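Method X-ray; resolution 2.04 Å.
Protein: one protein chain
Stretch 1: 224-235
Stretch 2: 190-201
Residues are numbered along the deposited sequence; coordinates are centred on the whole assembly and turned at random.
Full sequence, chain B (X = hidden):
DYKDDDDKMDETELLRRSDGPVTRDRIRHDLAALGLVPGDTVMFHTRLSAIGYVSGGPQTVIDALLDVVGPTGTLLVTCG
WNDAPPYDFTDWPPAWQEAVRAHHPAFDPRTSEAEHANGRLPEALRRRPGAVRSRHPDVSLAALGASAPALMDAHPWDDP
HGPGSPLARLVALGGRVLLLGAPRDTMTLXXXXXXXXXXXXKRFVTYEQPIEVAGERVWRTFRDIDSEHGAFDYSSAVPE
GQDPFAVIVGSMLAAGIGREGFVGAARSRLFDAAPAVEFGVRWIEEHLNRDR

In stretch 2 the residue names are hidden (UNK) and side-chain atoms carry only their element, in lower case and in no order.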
# COMPACT_ATOMS: atom_id res chain seq x y z
N ASP B 224 -22.21 -15.40 5.48
CA ASP B 224 -21.31 -15.92 4.45
C ASP B 224 -20.94 -17.34 4.86
O ASP B 224 -21.19 -17.76 5.99
CB ASP B 224 -20.07 -15.01 4.31
CG ASP B 224 -19.17 -15.37 3.09
OD1 ASP B 224 -19.65 -16.06 2.16
OD2 ASP B 224 -18.00 -14.93 3.06
N ILE B 225 -20.35 -18.09 3.93
CA ILE B 225 -19.62 -19.29 4.36
C ILE B 225 -18.36 -18.86 5.12
O ILE B 225 -17.87 -17.74 5.00
CB ILE B 225 -19.27 -20.21 3.19
CG1 ILE B 225 -18.50 -19.42 2.13
CG2 ILE B 225 -20.51 -20.84 2.59
CD1 ILE B 225 -17.23 -20.12 1.62
N ASP B 226 -17.85 -19.78 5.93
CA ASP B 226 -16.66 -19.50 6.73
C ASP B 226 -15.45 -19.53 5.80
O ASP B 226 -14.79 -20.55 5.61
CB ASP B 226 -16.53 -20.52 7.86
CG ASP B 226 -15.37 -20.23 8.79
OD1 ASP B 226 -14.42 -19.52 8.38
OD2 ASP B 226 -15.41 -20.72 9.93
N SER B 227 -15.16 -18.38 5.19
CA SER B 227 -14.08 -18.32 4.22
C SER B 227 -12.73 -18.13 4.87
O SER B 227 -11.76 -17.80 4.18
CB SER B 227 -14.33 -17.19 3.21
OG SER B 227 -14.07 -15.91 3.77
N GLU B 228 -12.65 -18.32 6.19
CA GLU B 228 -11.40 -18.21 6.92
C GLU B 228 -10.87 -19.55 7.38
O GLU B 228 -9.68 -19.84 7.21
CB GLU B 228 -11.60 -17.28 8.13
CG GLU B 228 -10.34 -17.06 8.95
CD GLU B 228 -10.46 -15.88 9.89
OE1 GLU B 228 -10.65 -14.74 9.40
OE2 GLU B 228 -10.36 -16.07 11.13
N HIS B 229 -11.74 -20.40 7.94
CA HIS B 229 -11.36 -21.74 8.40
C HIS B 229 -11.97 -22.84 7.53
O HIS B 229 -12.01 -24.00 7.95
CB HIS B 229 -11.79 -21.94 9.85
CG HIS B 229 -11.56 -20.74 10.71
ND1 HIS B 229 -12.53 -20.22 11.53
CD2 HIS B 229 -10.47 -19.95 10.86
CE1 HIS B 229 -12.05 -19.17 12.17
NE2 HIS B 229 -10.80 -18.98 11.78
N GLY B 230 -12.46 -22.50 6.35
CA GLY B 230 -13.03 -23.51 5.49
C GLY B 230 -14.51 -23.69 5.70
O GLY B 230 -14.99 -23.70 6.85
N ALA B 231 -15.25 -23.84 4.61
CA ALA B 231 -16.69 -24.00 4.72
C ALA B 231 -17.09 -25.39 5.21
O ALA B 231 -18.27 -25.62 5.52
CB ALA B 231 -17.34 -23.70 3.37
N PHE B 232 -16.15 -26.32 5.31
CA PHE B 232 -16.44 -27.64 5.84
C PHE B 232 -15.30 -28.04 6.76
O PHE B 232 -14.27 -27.36 6.84
CB PHE B 232 -16.60 -28.69 4.74
CG PHE B 232 -17.66 -28.34 3.74
CD1 PHE B 232 -17.36 -27.52 2.66
CD2 PHE B 232 -18.95 -28.82 3.88
CE1 PHE B 232 -18.34 -27.18 1.74
CE2 PHE B 232 -19.92 -28.48 2.96
CZ PHE B 232 -19.62 -27.67 1.90
N ASP B 233 -15.47 -29.15 7.46
CA ASP B 233 -14.32 -29.80 8.06
C ASP B 233 -13.74 -30.72 7.00
O ASP B 233 -14.36 -31.73 6.62
CB ASP B 233 -14.67 -30.56 9.33
CG ASP B 233 -13.43 -31.07 10.03
OD1 ASP B 233 -12.34 -31.01 9.42
OD2 ASP B 233 -13.52 -31.51 11.19
N TYR B 234 -12.57 -30.37 6.51
CA TYR B 234 -11.83 -31.17 5.55
C TYR B 234 -10.90 -32.19 6.22
O TYR B 234 -10.00 -32.70 5.55
CB TYR B 234 -11.03 -30.26 4.65
CG TYR B 234 -11.85 -29.27 3.86
CD1 TYR B 234 -12.52 -29.66 2.71
CD2 TYR B 234 -11.94 -27.94 4.25
CE1 TYR B 234 -13.24 -28.76 1.97
CE2 TYR B 234 -12.65 -27.03 3.51
CZ TYR B 234 -13.31 -27.44 2.37
OH TYR B 234 -14.03 -26.53 1.63
N SER B 235 -11.11 -32.47 7.51
CA SER B 235 -10.27 -33.40 8.27
C SER B 235 -10.09 -34.75 7.59
O SER B 235 -9.00 -35.31 7.58
CB SER B 235 -10.89 -33.62 9.65
OG SER B 235 -12.00 -34.51 9.53
N UNK B 190 -12.32 -20.81 -5.40
CA UNK B 190 -12.82 -22.00 -4.73
C UNK B 190 -13.73 -21.68 -3.54
O UNK B 190 -14.38 -22.59 -3.01
c UNK B 190 -10.94 -23.62 -5.44
c UNK B 190 -9.72 -24.40 -4.95
c UNK B 190 -11.91 -24.52 -6.18
c UNK B 190 -11.66 -22.90 -4.29
N UNK B 191 -13.79 -20.42 -3.10
CA UNK B 191 -14.84 -20.05 -2.14
C UNK B 191 -16.21 -20.06 -2.80
O UNK B 191 -17.21 -20.33 -2.14
n UNK B 191 -13.28 -19.56 0.45
c UNK B 191 -12.17 -19.30 1.12
c UNK B 191 -13.42 -18.65 -0.58
n UNK B 191 -11.60 -18.24 0.58
c UNK B 191 -12.35 -17.82 -0.49
c UNK B 191 -14.57 -18.67 -1.54
N UNK B 192 -16.27 -19.75 -4.10
CA UNK B 192 -17.52 -19.91 -4.85
C UNK B 192 -17.91 -21.37 -4.94
O UNK B 192 -19.09 -21.72 -4.83
c UNK B 192 -18.60 -19.38 -7.10
n UNK B 192 -20.11 -19.72 -8.67
n UNK B 192 -19.84 -18.95 -6.69
c UNK B 192 -18.77 -19.86 -8.36
c UNK B 192 -20.73 -19.15 -7.65
c UNK B 192 -17.37 -19.28 -6.25
N UNK B 193 -16.92 -22.25 -5.12
CA UNK B 193 -17.20 -23.69 -5.06
C UNK B 193 -17.77 -24.09 -3.70
O UNK B 193 -18.75 -24.84 -3.62
c UNK B 193 -15.93 -24.50 -5.36
N UNK B 194 -17.15 -23.63 -2.61
CA UNK B 194 -17.69 -23.91 -1.28
C UNK B 194 -19.12 -23.42 -1.15
O UNK B 194 -19.98 -24.10 -0.57
c UNK B 194 -15.48 -23.97 -0.01
o UNK B 194 -14.08 -24.03 1.92
o UNK B 194 -14.49 -22.04 1.05
c UNK B 194 -16.81 -23.28 -0.20
c UNK B 194 -14.62 -23.30 1.06
N UNK B 195 -19.42 -22.23 -1.70
CA UNK B 195 -20.77 -21.69 -1.58
C UNK B 195 -21.79 -22.55 -2.32
O UNK B 195 -22.93 -22.67 -1.87
c UNK B 195 -20.80 -20.25 -2.09
N UNK B 196 -21.41 -23.16 -3.45
CA UNK B 196 -22.31 -24.01 -4.22
C UNK B 196 -22.38 -25.45 -3.71
O UNK B 196 -23.38 -26.14 -3.96
c UNK B 196 -21.25 -23.05 -7.89
c UNK B 196 -21.89 -24.06 -5.69
c UNK B 196 -23.16 -22.08 -6.55
c UNK B 196 -21.80 -22.77 -6.49
N UNK B 197 -21.34 -25.92 -3.03
CA UNK B 197 -21.23 -27.34 -2.73
C UNK B 197 -22.23 -27.76 -1.66
O UNK B 197 -22.44 -27.05 -0.67
c UNK B 197 -19.81 -27.70 -2.28
N UNK B 198 -22.84 -28.92 -1.87
CA UNK B 198 -23.82 -29.48 -0.95
C UNK B 198 -23.23 -30.70 -0.26
O UNK B 198 -22.96 -31.71 -0.90
c UNK B 198 -25.13 -29.83 -1.67
o UNK B 198 -25.70 -26.36 -1.23
c UNK B 198 -25.96 -28.61 -2.07
n UNK B 198 -26.33 -27.94 0.24
c UNK B 198 -25.99 -27.54 -0.98
N UNK B 199 -23.05 -30.59 1.06
CA UNK B 199 -22.48 -31.67 1.86
C UNK B 199 -22.74 -31.35 3.31
O UNK B 199 -22.86 -30.17 3.67
c UNK B 199 -20.97 -31.81 1.60
N UNK B 200 -22.85 -32.35 4.18
CA UNK B 200 -23.16 -32.08 5.58
C UNK B 200 -22.00 -31.38 6.28
O UNK B 200 -20.83 -31.54 5.92
c UNK B 200 -22.62 -33.79 3.93
c UNK B 200 -22.54 -34.37 5.33
c UNK B 200 -23.40 -33.48 6.17
N UNK B 201 -22.35 -30.59 7.29
CA UNK B 201 -21.35 -29.90 8.09
C UNK B 201 -20.88 -28.58 7.54
O UNK B 201 -19.76 -28.17 7.85

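Position 190 carries four side-chain carbons forked at the second, and the side chain is out of reach of stretch 1; chi1 of -72° and chi2 of 176° fit Leu-190 in the mt rotamer. Position 191 has one carbon leading to a five-membered ring of three carbons and two nitrogens, which is histidine. Its CA-to-CB bond points toward stretch 1, and Ser-227 CB lies 3.8 Å from the ring centroid, 16° off the normal, a CH-pi contact over one face of His-191. Position 192 repeats the ring composition, so it is His-192, but its CB points away.

Position 193 has a single carbon out of reach of stretch 1: Ala-193. At 194 three carbons end in two oxygens, the carboxylate of a glutamate, and its CA-to-CB bond points toward stretch 1. One oxygen of Glu-194, OE2, accepts from Ala-231 N at 2.9 Å, with an N-H...acceptor angle of 173°, and from Tyr-234 OH at 2.5 Å. The other, OE1, accepts from His-191 ND1 at 2.8 Å and lies 3.4 Å from Ile-225 CD1.

Position 195 has one carbon, directed sideways; this is Ala-195, whose CA is 4.3 Å from Ile-225 CG2. Position 196 has four carbons forked at the second, out of reach of stretch 1: Leu-196. The single carbon at 197 points toward stretch 1 and lies 4.2 Å from Phe-232 CZ. This is Ala-197, the first residue to leave helical phi/psi, with a psi of 139°.

Position 198 shows three carbons, the third bearing one oxygen and one nitrogen, hence the amide of Gln-198; its CB points away. Position 199 again has one carbon, 3.7 Å from Phe-232 CE2: Ala-199. At 200 three carbons close a ring onto the backbone nitrogen, giving Pro-200, whose O is 3.9 Å from Phe-232 CD2. Position 201 has no side-chain atoms; at phi/psi 85/26 a CB would jam against the preceding carbonyl oxygen, as expected for Gly-201. Its O lies 3.9 Å from Phe-232 CA.

The contact buries 520 Å² and has two parts. On the helix, Glu-194 OE1 accepts a hydrogen bond from His-191 ND1, while OE2 gathers a backbone amide and a phenol, tying Ala-231 and Tyr-234 to the helix. Beyond the helix end, the Phe-232 ring packs against the CB atoms of Ala-197 and Ala-199, while the carbonyl oxygens of Ala-197, Ala-199 and Pro-200 lie at its edge, near its plane.

Stretch 2, residues 190-201: LHHAEALAQAPG
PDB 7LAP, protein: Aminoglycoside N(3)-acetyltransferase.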